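Local coordinates for O-methyltransferase, putative (Bacillus cereus, PDB 3DUW) that transfers the methyl group of S-adenosyl-L-methionine to a hydroxyl oxygen of its acceptor, leaving S-adenosyl-L-homocysteine, at the interface of chains A and B. Sequence-based numbering; all coordinates share one arbitrary frame. Chains: chain A/B, O-methyltransferase, putative.

The interface of chains A and B. Residues chain A 18, 45, 48-49, 52-53, 56; chain B 201-204, 218, 220.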
ATOM      1  N   LEU A  18      -5.232  -9.828  12.381  1.00  7.94           N
ATOM      2  CA  LEU A  18      -6.001  -8.895  11.557  1.00  7.59           C
ATOM      3  C   LEU A  18      -6.978  -9.465  10.542  1.00  8.39           C
ATOM      4  O   LEU A  18      -7.818  -8.727  10.022  1.00  8.66           O
ATOM      5  CB  LEU A  18      -5.046  -7.953  10.817  1.00  8.04           C
ATOM      6  CG  LEU A  18      -4.068  -7.127  11.657  1.00  7.35           C
ATOM      7  CD1 LEU A  18      -3.257  -6.224  10.742  1.00  8.42           C
ATOM      8  CD2 LEU A  18      -4.826  -6.293  12.678  1.00  7.94           C
ATOM      9  N   THR A  45      -2.539 -11.452   3.348  1.00  6.86           N
ATOM     10  CA  THR A  45      -2.314 -10.053   3.703  1.00  7.67           C
ATOM     11  C   THR A  45      -2.266  -9.168   2.460  1.00  7.14           C
ATOM     12  O   THR A  45      -2.684  -8.009   2.501  1.00  7.18           O
ATOM     13  CB  THR A  45      -1.018  -9.878   4.527  1.00  7.15           C
ATOM     14  OG1 THR A  45       0.079 -10.495   3.846  1.00  9.49           O
ATOM     15  CG2 THR A  45      -1.180 -10.511   5.903  1.00  9.21           C
ATOM     16  N   LYS A  48      -5.887  -8.779   1.293  1.00  7.07           N
ATOM     17  CA  LYS A  48      -6.623  -7.791   2.064  1.00  7.85           C
ATOM     18  C   LYS A  48      -6.150  -6.385   1.725  1.00  7.34           C
ATOM     19  O   LYS A  48      -6.936  -5.440   1.759  1.00  8.41           O
ATOM     20  CB  LYS A  48      -6.503  -8.042   3.563  1.00  8.56           C
ATOM     21  CG  LYS A  48      -7.455  -7.154   4.340  1.00  9.56           C
ATOM     22  CD  LYS A  48      -7.713  -7.664   5.735  1.00 10.29           C
ATOM     23  CE  LYS A  48      -8.809  -6.846   6.395  1.00 10.80           C
ATOM     24  NZ  LYS A  48      -9.069  -7.324   7.772  1.00 11.05           N
ATOM     25  N   PHE A  49      -4.869  -6.243   1.396  1.00  7.38           N
ATOM     26  CA  PHE A  49      -4.341  -4.944   1.004  1.00  6.86           C
ATOM     27  C   PHE A  49      -5.111  -4.495  -0.239  1.00  6.81           C
ATOM     28  O   PHE A  49      -5.543  -3.346  -0.335  1.00  7.79           O
ATOM     29  CB  PHE A  49      -2.851  -5.044   0.673  1.00  7.17           C
ATOM     30  CG  PHE A  49      -2.273  -3.772   0.121  1.00  7.89           C
ATOM     31  CD1 PHE A  49      -1.898  -2.734   0.969  1.00  9.86           C
ATOM     32  CD2 PHE A  49      -2.149  -3.592  -1.251  1.00 10.41           C
ATOM     33  CE1 PHE A  49      -1.408  -1.533   0.452  1.00 11.49           C
ATOM     34  CE2 PHE A  49      -1.662  -2.395  -1.774  1.00 11.87           C
ATOM     35  CZ  PHE A  49      -1.292  -1.366  -0.920  1.00 12.87           C
ATOM     36  N   LEU A  52      -8.753  -3.517   0.654  1.00  8.14           N
ATOM     37  CA  LEU A  52      -8.796  -2.225   1.318  1.00  8.80           C
ATOM     38  C   LEU A  52      -8.510  -1.082   0.353  1.00  8.18           C
ATOM     39  O   LEU A  52      -9.149  -0.034   0.430  1.00  8.90           O
ATOM     40  CB  LEU A  52      -7.807  -2.202   2.487  1.00  8.89           C
ATOM     41  CG  LEU A  52      -8.192  -3.119   3.657  1.00  8.61           C
ATOM     42  CD1 LEU A  52      -7.044  -3.198   4.651  1.00 10.71           C
ATOM     43  CD2 LEU A  52      -9.464  -2.605   4.326  1.00 12.53           C
ATOM     44  N   LEU A  53      -7.571  -1.274  -0.570  1.00  8.50           N
ATOM     45  CA  LEU A  53      -7.258  -0.210  -1.514  1.00  7.95           C
ATOM     46  C   LEU A  53      -8.464   0.053  -2.412  1.00  8.35           C
ATOM     47  O   LEU A  53      -8.749   1.199  -2.761  1.00  9.20           O
ATOM     48  CB  LEU A  53      -6.036  -0.576  -2.359  1.00  8.91           C
ATOM     49  CG  LEU A  53      -5.391   0.604  -3.094  1.00 10.27           C
ATOM     50  CD1 LEU A  53      -4.994   1.692  -2.097  1.00 11.89           C
ATOM     51  CD2 LEU A  53      -4.177   0.112  -3.874  1.00 11.95           C
ATOM     52  N   ILE A  56     -10.802   2.101  -0.376  1.00 10.38           N
ATOM     53  CA  ILE A  56     -10.296   3.457  -0.199  1.00 11.77           C
ATOM     54  C   ILE A  56     -10.564   4.288  -1.444  1.00 12.39           C
ATOM     55  O   ILE A  56     -10.976   5.445  -1.353  1.00 12.95           O
ATOM     56  CB  ILE A  56      -8.787   3.446   0.111  1.00 10.08           C
ATOM     57  CG1 ILE A  56      -8.563   2.826   1.489  1.00  9.98           C
ATOM     58  CG2 ILE A  56      -8.226   4.860   0.064  1.00 11.20           C
ATOM     59  CD1 ILE A  56      -7.120   2.533   1.807  1.00 10.02           C
TER
ATOM     60  N   SER B 201     -10.963  -2.189   9.766  1.00  9.93           N
ATOM     61  CA  SER B 201     -10.487  -3.354   9.024  1.00 10.59           C
ATOM     62  C   SER B 201      -9.068  -3.036   8.569  1.00  8.52           C
ATOM     63  O   SER B 201      -8.821  -1.970   8.008  1.00  9.30           O
ATOM     64  CB  SER B 201     -11.379  -3.614   7.811  1.00 12.31           C
ATOM     65  OG  SER B 201     -10.949  -4.765   7.110  1.00 14.18           O
ATOM     66  N   ALA B 202      -8.139  -3.959   8.790  1.00  7.97           N
ATOM     67  CA  ALA B 202      -6.755  -3.689   8.431  1.00  6.84           C
ATOM     68  C   ALA B 202      -5.946  -4.883   7.959  1.00  6.80           C
ATOM     69  O   ALA B 202      -6.355  -6.039   8.084  1.00  8.03           O
ATOM     70  CB  ALA B 202      -6.043  -3.056   9.627  1.00  8.99           C
ATOM     71  N   THR B 203      -4.784  -4.567   7.403  1.00  6.84           N
ATOM     72  CA  THR B 203      -3.815  -5.558   6.984  1.00  7.23           C
ATOM     73  C   THR B 203      -2.460  -4.946   7.321  1.00  6.36           C
ATOM     74  O   THR B 203      -2.370  -3.788   7.747  1.00  6.34           O
ATOM     75  CB  THR B 203      -3.859  -5.858   5.467  1.00  7.14           C
ATOM     76  OG1 THR B 203      -3.035  -7.003   5.203  1.00  7.33           O
ATOM     77  CG2 THR B 203      -3.329  -4.677   4.655  1.00  8.28           C
ATOM     78  N   ALA B 204      -1.404  -5.731   7.164  1.00  6.58           N
ATOM     79  CA  ALA B 204      -0.059  -5.235   7.391  1.00  6.48           C
ATOM     80  C   ALA B 204       0.848  -5.901   6.372  1.00  6.82           C
ATOM     81  O   ALA B 204       0.722  -7.099   6.109  1.00  7.32           O
ATOM     82  CB  ALA B 204       0.411  -5.558   8.803  1.00  7.78           C
HETATM   83  N   MSE B 218      -2.109  -0.861   7.370  1.00  6.45           N
HETATM   84  CA  MSE B 218      -3.012   0.010   6.631  1.00  7.15           C
HETATM   85  C   MSE B 218      -4.398  -0.403   7.097  1.00  7.13           C
HETATM   86  O   MSE B 218      -4.804  -1.556   6.934  1.00  7.01           O
HETATM   87  CB  MSE B 218      -2.894  -0.164   5.114  1.00  7.89           C
HETATM   88  CG  MSE B 218      -3.846   0.763   4.350  1.00  7.59           C
HETATM   89 SE   MSE B 218      -3.494   0.882   2.456  1.00  9.49          SE
HETATM   90  CE  MSE B 218      -4.501  -0.658   1.858  1.00  9.74           C
ATOM     91  N   VAL B 220      -8.697   0.850   7.576  1.00  8.54           N
ATOM     92  CA  VAL B 220      -9.760   1.715   7.096  1.00  9.63           C
ATOM     93  C   VAL B 220     -10.915   1.657   8.083  1.00  8.70           C
ATOM     94  O   VAL B 220     -11.313   0.577   8.525  1.00  9.13           O
ATOM     95  CB  VAL B 220     -10.262   1.276   5.710  1.00  9.65           C
ATOM     96  CG1 VAL B 220     -11.394   2.190   5.250  1.00 13.55           C
ATOM     97  CG2 VAL B 220      -9.111   1.306   4.719  1.00 12.84           C
TER
HETATM   98  O   HOH W   1       2.205  -9.204   4.901  1.00  9.38           O
HETATM   99  O   HOH W   2      -8.361  -6.036  10.757  1.00 10.88           O
HETATM  100  O   HOH W   3     -11.370  -7.014   9.435  1.00 20.14           O
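Helix 44-57 of chain A lies against the face of a sheet in chain B, meeting strands 200-208 and 214-221. The patch belongs to a two-fold symmetric interface, so its twin recurs with the chains exchanged; this dimer is plausibly the biological form. B:Met218, a selenomethionine, supplies the main apolar probe. Its CG is anti to the backbone N, and a bend at chi3 (86°) sets the terminal methyl CE above the plane of the A:Phe49 ring, displaced to its CD1–CE1 side and 3.4 Å from CD1, the two side chains crossing at about a right angle. The same CE lies 3.7 Å from CB of A:Leu52, whereas the selenium faces the tip of A:Ile56, which reaches toward it end-on. One helical turn beyond A:Leu52, A:Ile56 also crosses B:Val220 obliquely, CG1 to CG2 at 3.6 Å. A:Leu52 straddles the strands: CD1 packs over B:Ala202 and B:Thr203, CD2 over B:Ser201 and B:Val220. B:Thr203 divides its branches, with OG1 anti to the backbone N and CG2 in the crowded position, directed at the backbone of A:Phe49. The hydroxyl OG1 of B:Thr203 donates to the carbonyl A:Thr45 O over 2.9 Å, in the carbonyl plane on a lone pair, with a C=O...donor angle of 113°. The extended A:Lys48 chain slides antiparallel past B:Thr203, bringing its terminal amine NZ to within 2.9 Å of the carbonyl A:Leu18 O (154° at the carbonyl, in plane); the bond from NZ to B:Ala202 O is weak. Water 3 links NZ to B:Ser201 OG. Beside B:Ala204, water 1 joins its carbonyl O, at 2.8 Å, to the hydroxyl OG1 of A:Thr45, at 2.7 Å.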